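Local atomic coordinates of tricorn protease (Thermoplasma acidophilum, PDB entry 1K32), a protein that probably cleaves peptides as a serine protease in the protein breakdown pathway downstream of the proteasome, with beta propellers implicated in gating substrate passage. Residues A[187-192]-A[197-202]; A[413-418]-A[455-460]. All blocks are in the same frame, centred on the assembly; numbering follows the deposited sequence.

Contact 1 and contact 2 sit on opposite sides of the chain's centre, their own centres about 65 Å apart and their nearest atoms about 41 Å apart, and each belongs to a different beta propeller. Contact 1 joins the last two strands of one blade in the six-bladed propeller, a hairpin tied by backbone hydrogen bonds. Contact 2 lies between consecutive blades of the seven-bladed propeller, where no hydrogen bond crosses and side chains alone meet. The pair thus samples the two levels of propeller construction, within a blade and between blades. W188 of contact 1 also touches E1008 and A1010, far along the chain, and no other protein chain of the assembly touches either contact.

Contact 1. Residues A[187-192]-A[197-202]; sequences IWIEVN and KKIVDM
I187 and V200 pair across strands 187-190 and 197-200, whose axes approach to 4.5 Å and run antiparallel with a strong twist, 131° between their directions. This pair and I189 with K197 are hydrogen-bonded; W188 with K198 lies between them as a non-hydrogen-bonded pair. The register slips by one after I187 because I199 and V200 both face it, a classic beta bulge. Its signature is I187 O, which accepts from I199 N at 2.9 Å and from V200 N at 3.2 Å, the longer bond being the straighter (174°). Beyond the bulge, I189 N reaches K197 O at 2.8 Å.

W188 and K198 share one face of the hairpin. With its CG anti to the carbonyl carbon (chi1 -70°), W188 lays its indole along the backbone of K197 and K198. K198 CB stands almost directly above the six-membered ring, 3.8 Å from its centroid, a CH-pi contact. The lysine chain then bends at its third torsion and brings NZ to D201 OD2 at 2.8 Å, a salt bridge. A serine in place of W188 would probably leave the K198 methylenes without their aromatic surface and R168 without its cation-pi partner.

On the other face the isoleucines and V200 make an aliphatic patch, K197 at its exposed end: I189 CG2 meets I199 CG2 at 3.6 Å, I187 CB lies beside V200 CB at 3.8 Å. The chemistry divides by face: I187 and I199 meet I216 of the next blade, K198 methylenes cover one indole face, and two amides hold I187 O, opposite the bulge.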
loop_
_atom_site.group_PDB
_atom_site.type_symbol
_atom_site.label_atom_id
_atom_site.label_comp_id
_atom_site.label_asym_id
_atom_site.label_seq_id
_atom_site.Cartn_x
_atom_site.Cartn_y
_atom_site.Cartn_z
ATOM N N ILE A 187 7.228 -62.008 45.138
ATOM C CA ILE A 187 6.735 -61.667 46.461
ATOM C C ILE A 187 7.816 -61.734 47.530
ATOM O O ILE A 187 8.639 -62.655 47.555
ATOM C CB ILE A 187 5.569 -62.596 46.882
ATOM C CG1 ILE A 187 4.461 -62.558 45.817
ATOM C CG2 ILE A 187 5.028 -62.166 48.243
ATOM C CD1 ILE A 187 3.265 -63.410 46.138
ATOM N N TRP A 188 7.811 -60.743 48.413
ATOM C CA TRP A 188 8.773 -60.686 49.504
ATOM C C TRP A 188 7.985 -60.640 50.802
ATOM O O TRP A 188 6.844 -60.186 50.811
ATOM C CB TRP A 188 9.635 -59.427 49.419
ATOM C CG TRP A 188 10.627 -59.380 48.299
ATOM C CD1 TRP A 188 10.359 -59.336 46.961
ATOM C CD2 TRP A 188 12.054 -59.299 48.425
ATOM N NE1 TRP A 188 11.529 -59.227 46.247
ATOM C CE2 TRP A 188 12.584 -59.201 47.117
ATOM C CE3 TRP A 188 12.938 -59.297 49.518
ATOM C CZ2 TRP A 188 13.962 -59.102 46.867
ATOM C CZ3 TRP A 188 14.308 -59.200 49.271
ATOM C CH2 TRP A 188 14.806 -59.103 47.948
ATOM N N ILE A 189 8.593 -61.098 51.893
ATOM C CA ILE A 189 7.933 -61.075 53.191
ATOM C C ILE A 189 8.903 -60.645 54.287
ATOM O O ILE A 189 10.089 -60.980 54.261
ATOM C CB ILE A 189 7.330 -62.454 53.542
ATOM C CG1 ILE A 189 6.426 -62.329 54.762
ATOM C CG2 ILE A 189 8.430 -63.457 53.835
ATOM C CD1 ILE A 189 5.518 -63.520 54.962
ATOM N N GLU A 190 8.390 -59.884 55.245
ATOM C CA GLU A 190 9.205 -59.399 56.344
ATOM C C GLU A 190 9.439 -60.571 57.291
ATOM O O GLU A 190 8.519 -61.321 57.582
ATOM C CB GLU A 190 8.470 -58.263 57.056
ATOM C CG GLU A 190 9.330 -57.405 57.961
ATOM C CD GLU A 190 8.531 -56.286 58.612
ATOM O OE1 GLU A 190 9.139 -55.368 59.195
ATOM O OE2 GLU A 190 7.286 -56.323 58.541
ATOM N N VAL A 191 10.671 -60.748 57.748
ATOM C CA VAL A 191 10.976 -61.849 58.658
ATOM C C VAL A 191 11.385 -61.306 60.023
ATOM O O VAL A 191 11.084 -61.890 61.062
ATOM C CB VAL A 191 12.108 -62.749 58.100
ATOM C CG1 VAL A 191 11.626 -63.484 56.869
ATOM C CG2 VAL A 191 13.323 -61.911 57.758
ATOM N N ASN A 192 12.072 -60.178 60.003
ATOM C CA ASN A 192 12.531 -59.522 61.211
ATOM C C ASN A 192 12.144 -58.074 60.977
ATOM O O ASN A 192 12.434 -57.544 59.912
ATOM C CB ASN A 192 14.051 -59.669 61.326
ATOM C CG ASN A 192 14.667 -58.649 62.250
ATOM O OD1 ASN A 192 14.245 -58.501 63.397
ATOM N ND2 ASN A 192 15.679 -57.936 61.757
ATOM N N LYS A 197 12.750 -61.024 52.989
ATOM C CA LYS A 197 13.233 -62.165 52.240
ATOM C C LYS A 197 12.309 -62.392 51.044
ATOM O O LYS A 197 11.096 -62.224 51.147
ATOM C CB LYS A 197 13.231 -63.402 53.144
ATOM C CG LYS A 197 13.419 -64.716 52.416
ATOM C CD LYS A 197 13.279 -65.894 53.378
ATOM C CE LYS A 197 13.526 -67.216 52.663
ATOM N NZ LYS A 197 13.348 -68.387 53.577
ATOM N N LYS A 198 12.883 -62.762 49.907
ATOM C CA LYS A 198 12.093 -63.039 48.710
ATOM C C LYS A 198 11.583 -64.482 48.844
ATOM O O LYS A 198 12.384 -65.414 48.924
ATOM C CB LYS A 198 12.980 -62.897 47.476
ATOM C CG LYS A 198 12.261 -62.983 46.141
ATOM C CD LYS A 198 13.256 -62.803 45.000
ATOM C CE LYS A 198 14.333 -63.893 45.067
ATOM N NZ LYS A 198 15.345 -63.721 44.004
ATOM N N ILE A 199 10.265 -64.676 48.890
ATOM C CA ILE A 199 9.717 -66.027 49.053
ATOM C C ILE A 199 9.075 -66.651 47.816
ATOM O O ILE A 199 8.999 -67.877 47.707
ATOM C CB ILE A 199 8.683 -66.099 50.213
ATOM C CG1 ILE A 199 7.664 -64.968 50.080
ATOM C CG2 ILE A 199 9.393 -66.039 51.562
ATOM C CD1 ILE A 199 6.506 -65.094 51.049
ATOM N N VAL A 200 8.596 -65.824 46.895
ATOM C CA VAL A 200 7.992 -66.342 45.671
ATOM C C VAL A 200 8.658 -65.710 44.444
ATOM O O VAL A 200 8.440 -64.539 44.118
ATOM C CB VAL A 200 6.479 -66.093 45.640
ATOM C CG1 VAL A 200 5.895 -66.619 44.339
ATOM C CG2 VAL A 200 5.820 -66.802 46.817
ATOM N N ASP A 201 9.496 -66.512 43.796
ATOM C CA ASP A 201 10.230 -66.133 42.607
ATOM C C ASP A 201 10.164 -67.362 41.697
ATOM O O ASP A 201 10.973 -68.275 41.814
ATOM C CB ASP A 201 11.688 -65.817 42.973
ATOM C CG ASP A 201 12.470 -65.213 41.815
ATOM O OD1 ASP A 201 12.191 -65.576 40.651
ATOM O OD2 ASP A 201 13.379 -64.389 42.072
ATOM N N MET A 202 9.176 -67.389 40.811
ATOM C CA MET A 202 8.988 -68.503 39.887
ATOM C C MET A 202 9.446 -68.108 38.491
ATOM O O MET A 202 9.689 -66.932 38.221
ATOM C CB MET A 202 7.510 -68.903 39.850
ATOM C CG MET A 202 7.008 -69.492 41.163
ATOM S SD MET A 202 5.227 -69.766 41.233
ATOM C CE MET A 202 4.729 -68.352 41.963
#

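Contact 2. Residues A[413-418]-A[455-460]; sequences TVIERS and HVYDME
I415 packs against the ring of Y457, and this is the tight part of the contact. Its CG2 comes over one face, 3.5 Å from Y457 CD1 and 28° off the ring normal measured at the centroid, a CH-pi approach displaced from the centre; CG1 and CD1 follow over the CD2 side. The phenol is placed there by a first torsion that sets CG anti to the backbone N (chi1 -178°).

The backbones stay apart: I415 CA and Y457 CA, the closest pair, are 7.5 Å from each other and no hydrogen bond crosses. Such spacing fits the interface between consecutive blades of a beta propeller, here the outermost strand 412-417 of one blade laid over the third strand, 451-458, of the next. I415 and E416 both face I402 in a classic beta bulge, and both side chains turn toward the second blade.

E416 makes the looser, polar end and, like I415, keeps some exposure to solvent, whereas H455 and Y457 are buried. Its extended chain brings the carboxylate to the edge of the H455 ring, OE2 3.0 Å from H455 CD2 and the two planes only 11° apart. That approach meets a carbon; the hydrogen bond of OE2 goes to Y437 OH, while H455 stacks on F439.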
loop_
_atom_site.group_PDB
_atom_site.type_symbol
_atom_site.label_atom_id
_atom_site.label_comp_id
_atom_site.label_asym_id
_atom_site.label_seq_id
_atom_site.Cartn_x
_atom_site.Cartn_y
_atom_site.Cartn_z
ATOM N N THR A 413 -2.726 -55.615 -12.469
ATOM C CA THR A 413 -1.522 -56.033 -13.165
ATOM C C THR A 413 -0.331 -55.563 -12.340
ATOM O O THR A 413 -0.124 -54.363 -12.181
ATOM C CB THR A 413 -1.451 -55.400 -14.564
ATOM O OG1 THR A 413 -2.628 -55.746 -15.302
ATOM C CG2 THR A 413 -0.209 -55.875 -15.311
ATOM N N VAL A 414 0.433 -56.511 -11.804
ATOM C CA VAL A 414 1.608 -56.189 -11.001
ATOM C C VAL A 414 2.689 -55.592 -11.893
ATOM O O VAL A 414 3.070 -56.181 -12.907
ATOM C CB VAL A 414 2.183 -57.452 -10.293
ATOM C CG1 VAL A 414 3.496 -57.106 -9.578
ATOM C CG2 VAL A 414 1.166 -57.998 -9.294
ATOM N N ILE A 415 3.167 -54.409 -11.528
ATOM C CA ILE A 415 4.207 -53.767 -12.315
ATOM C C ILE A 415 5.566 -54.268 -11.866
ATOM O O ILE A 415 6.383 -54.714 -12.675
ATOM C CB ILE A 415 4.184 -52.233 -12.148
ATOM C CG1 ILE A 415 2.899 -51.659 -12.754
ATOM C CG2 ILE A 415 5.421 -51.629 -12.800
ATOM C CD1 ILE A 415 2.637 -50.202 -12.386
ATOM N N GLU A 416 5.804 -54.186 -10.564
ATOM C CA GLU A 416 7.072 -54.607 -10.010
ATOM C C GLU A 416 6.893 -54.870 -8.522
ATOM O O GLU A 416 5.951 -54.377 -7.898
ATOM C CB GLU A 416 8.131 -53.517 -10.241
ATOM C CG GLU A 416 9.559 -54.001 -10.088
ATOM C CD GLU A 416 10.592 -52.986 -10.547
ATOM O OE1 GLU A 416 11.787 -53.331 -10.565
ATOM O OE2 GLU A 416 10.217 -51.847 -10.892
ATOM N N ARG A 417 7.792 -55.664 -7.963
ATOM C CA ARG A 417 7.729 -55.989 -6.558
ATOM C C ARG A 417 9.085 -55.809 -5.886
ATOM O O ARG A 417 10.090 -56.361 -6.328
ATOM C CB ARG A 417 7.253 -57.428 -6.386
ATOM C CG ARG A 417 7.098 -57.860 -4.955
ATOM C CD ARG A 417 6.637 -59.301 -4.887
ATOM N NE ARG A 417 6.337 -59.696 -3.517
ATOM C CZ ARG A 417 5.844 -60.880 -3.171
ATOM N NH1 ARG A 417 5.603 -61.147 -1.897
ATOM N NH2 ARG A 417 5.590 -61.791 -4.101
ATOM N N SER A 418 9.105 -55.023 -4.819
ATOM C CA SER A 418 10.336 -54.793 -4.075
ATOM C C SER A 418 10.469 -55.917 -3.074
ATOM O O SER A 418 9.473 -56.508 -2.663
ATOM C CB SER A 418 10.273 -53.460 -3.323
ATOM O OG SER A 418 11.321 -53.348 -2.361
ATOM N N HIS A 455 12.029 -45.720 -10.573
ATOM C CA HIS A 455 11.796 -46.588 -11.733
ATOM C C HIS A 455 10.627 -46.002 -12.501
ATOM O O HIS A 455 9.716 -45.431 -11.905
ATOM C CB HIS A 455 11.419 -48.009 -11.315
ATOM C CG HIS A 455 12.587 -48.878 -10.981
ATOM N ND1 HIS A 455 13.887 -48.423 -11.001
ATOM C CD2 HIS A 455 12.646 -50.177 -10.597
ATOM C CE1 HIS A 455 14.699 -49.403 -10.640
ATOM N NE2 HIS A 455 13.970 -50.478 -10.389
ATOM N N VAL A 456 10.645 -46.141 -13.821
ATOM C CA VAL A 456 9.550 -45.626 -14.617
ATOM C C VAL A 456 8.961 -46.746 -15.464
ATOM O O VAL A 456 9.684 -47.436 -16.193
ATOM C CB VAL A 456 10.003 -44.494 -15.543
ATOM C CG1 VAL A 456 8.817 -44.010 -16.366
ATOM C CG2 VAL A 456 10.608 -43.368 -14.718
ATOM N N TYR A 457 7.649 -46.921 -15.349
ATOM C CA TYR A 457 6.925 -47.946 -16.091
ATOM C C TYR A 457 6.213 -47.342 -17.299
ATOM O O TYR A 457 5.441 -46.390 -17.160
ATOM C CB TYR A 457 5.890 -48.609 -15.179
ATOM C CG TYR A 457 5.113 -49.722 -15.833
ATOM C CD1 TYR A 457 5.749 -50.904 -16.215
ATOM C CD2 TYR A 457 3.742 -49.603 -16.061
ATOM C CE1 TYR A 457 5.040 -51.942 -16.806
ATOM C CE2 TYR A 457 3.019 -50.641 -16.656
ATOM C CZ TYR A 457 3.679 -51.807 -17.024
ATOM O OH TYR A 457 2.990 -52.834 -17.623
ATOM N N ASP A 458 6.478 -47.889 -18.478
ATOM C CA ASP A 458 5.840 -47.412 -19.702
ATOM C C ASP A 458 4.659 -48.329 -20.019
ATOM O O ASP A 458 4.851 -49.504 -20.364
ATOM C CB ASP A 458 6.829 -47.436 -20.876
ATOM C CG ASP A 458 6.279 -46.753 -22.140
ATOM O OD1 ASP A 458 5.045 -46.617 -22.283
ATOM O OD2 ASP A 458 7.090 -46.360 -23.005
ATOM N N MET A 459 3.449 -47.785 -19.894
ATOM C CA MET A 459 2.221 -48.528 -20.175
ATOM C C MET A 459 2.239 -49.084 -21.603
ATOM O O MET A 459 1.653 -50.134 -21.875
ATOM C CB MET A 459 0.997 -47.624 -19.992
ATOM C CG MET A 459 0.698 -47.236 -18.553
ATOM S SD MET A 459 0.006 -48.584 -17.574
ATOM C CE MET A 459 -1.713 -48.380 -17.905
ATOM N N GLU A 460 2.894 -48.369 -22.515
ATOM C CA GLU A 460 3.002 -48.818 -23.902
ATOM C C GLU A 460 4.262 -49.657 -24.022
ATOM O O GLU A 460 5.364 -49.129 -24.149
ATOM C CB GLU A 460 3.081 -47.627 -24.861
ATOM C CG GLU A 460 1.822 -46.787 -24.889
ATOM C CD GLU A 460 1.856 -45.696 -25.944
ATOM O OE1 GLU A 460 0.876 -44.927 -26.021
ATOM O OE2 GLU A 460 2.849 -45.605 -26.696
#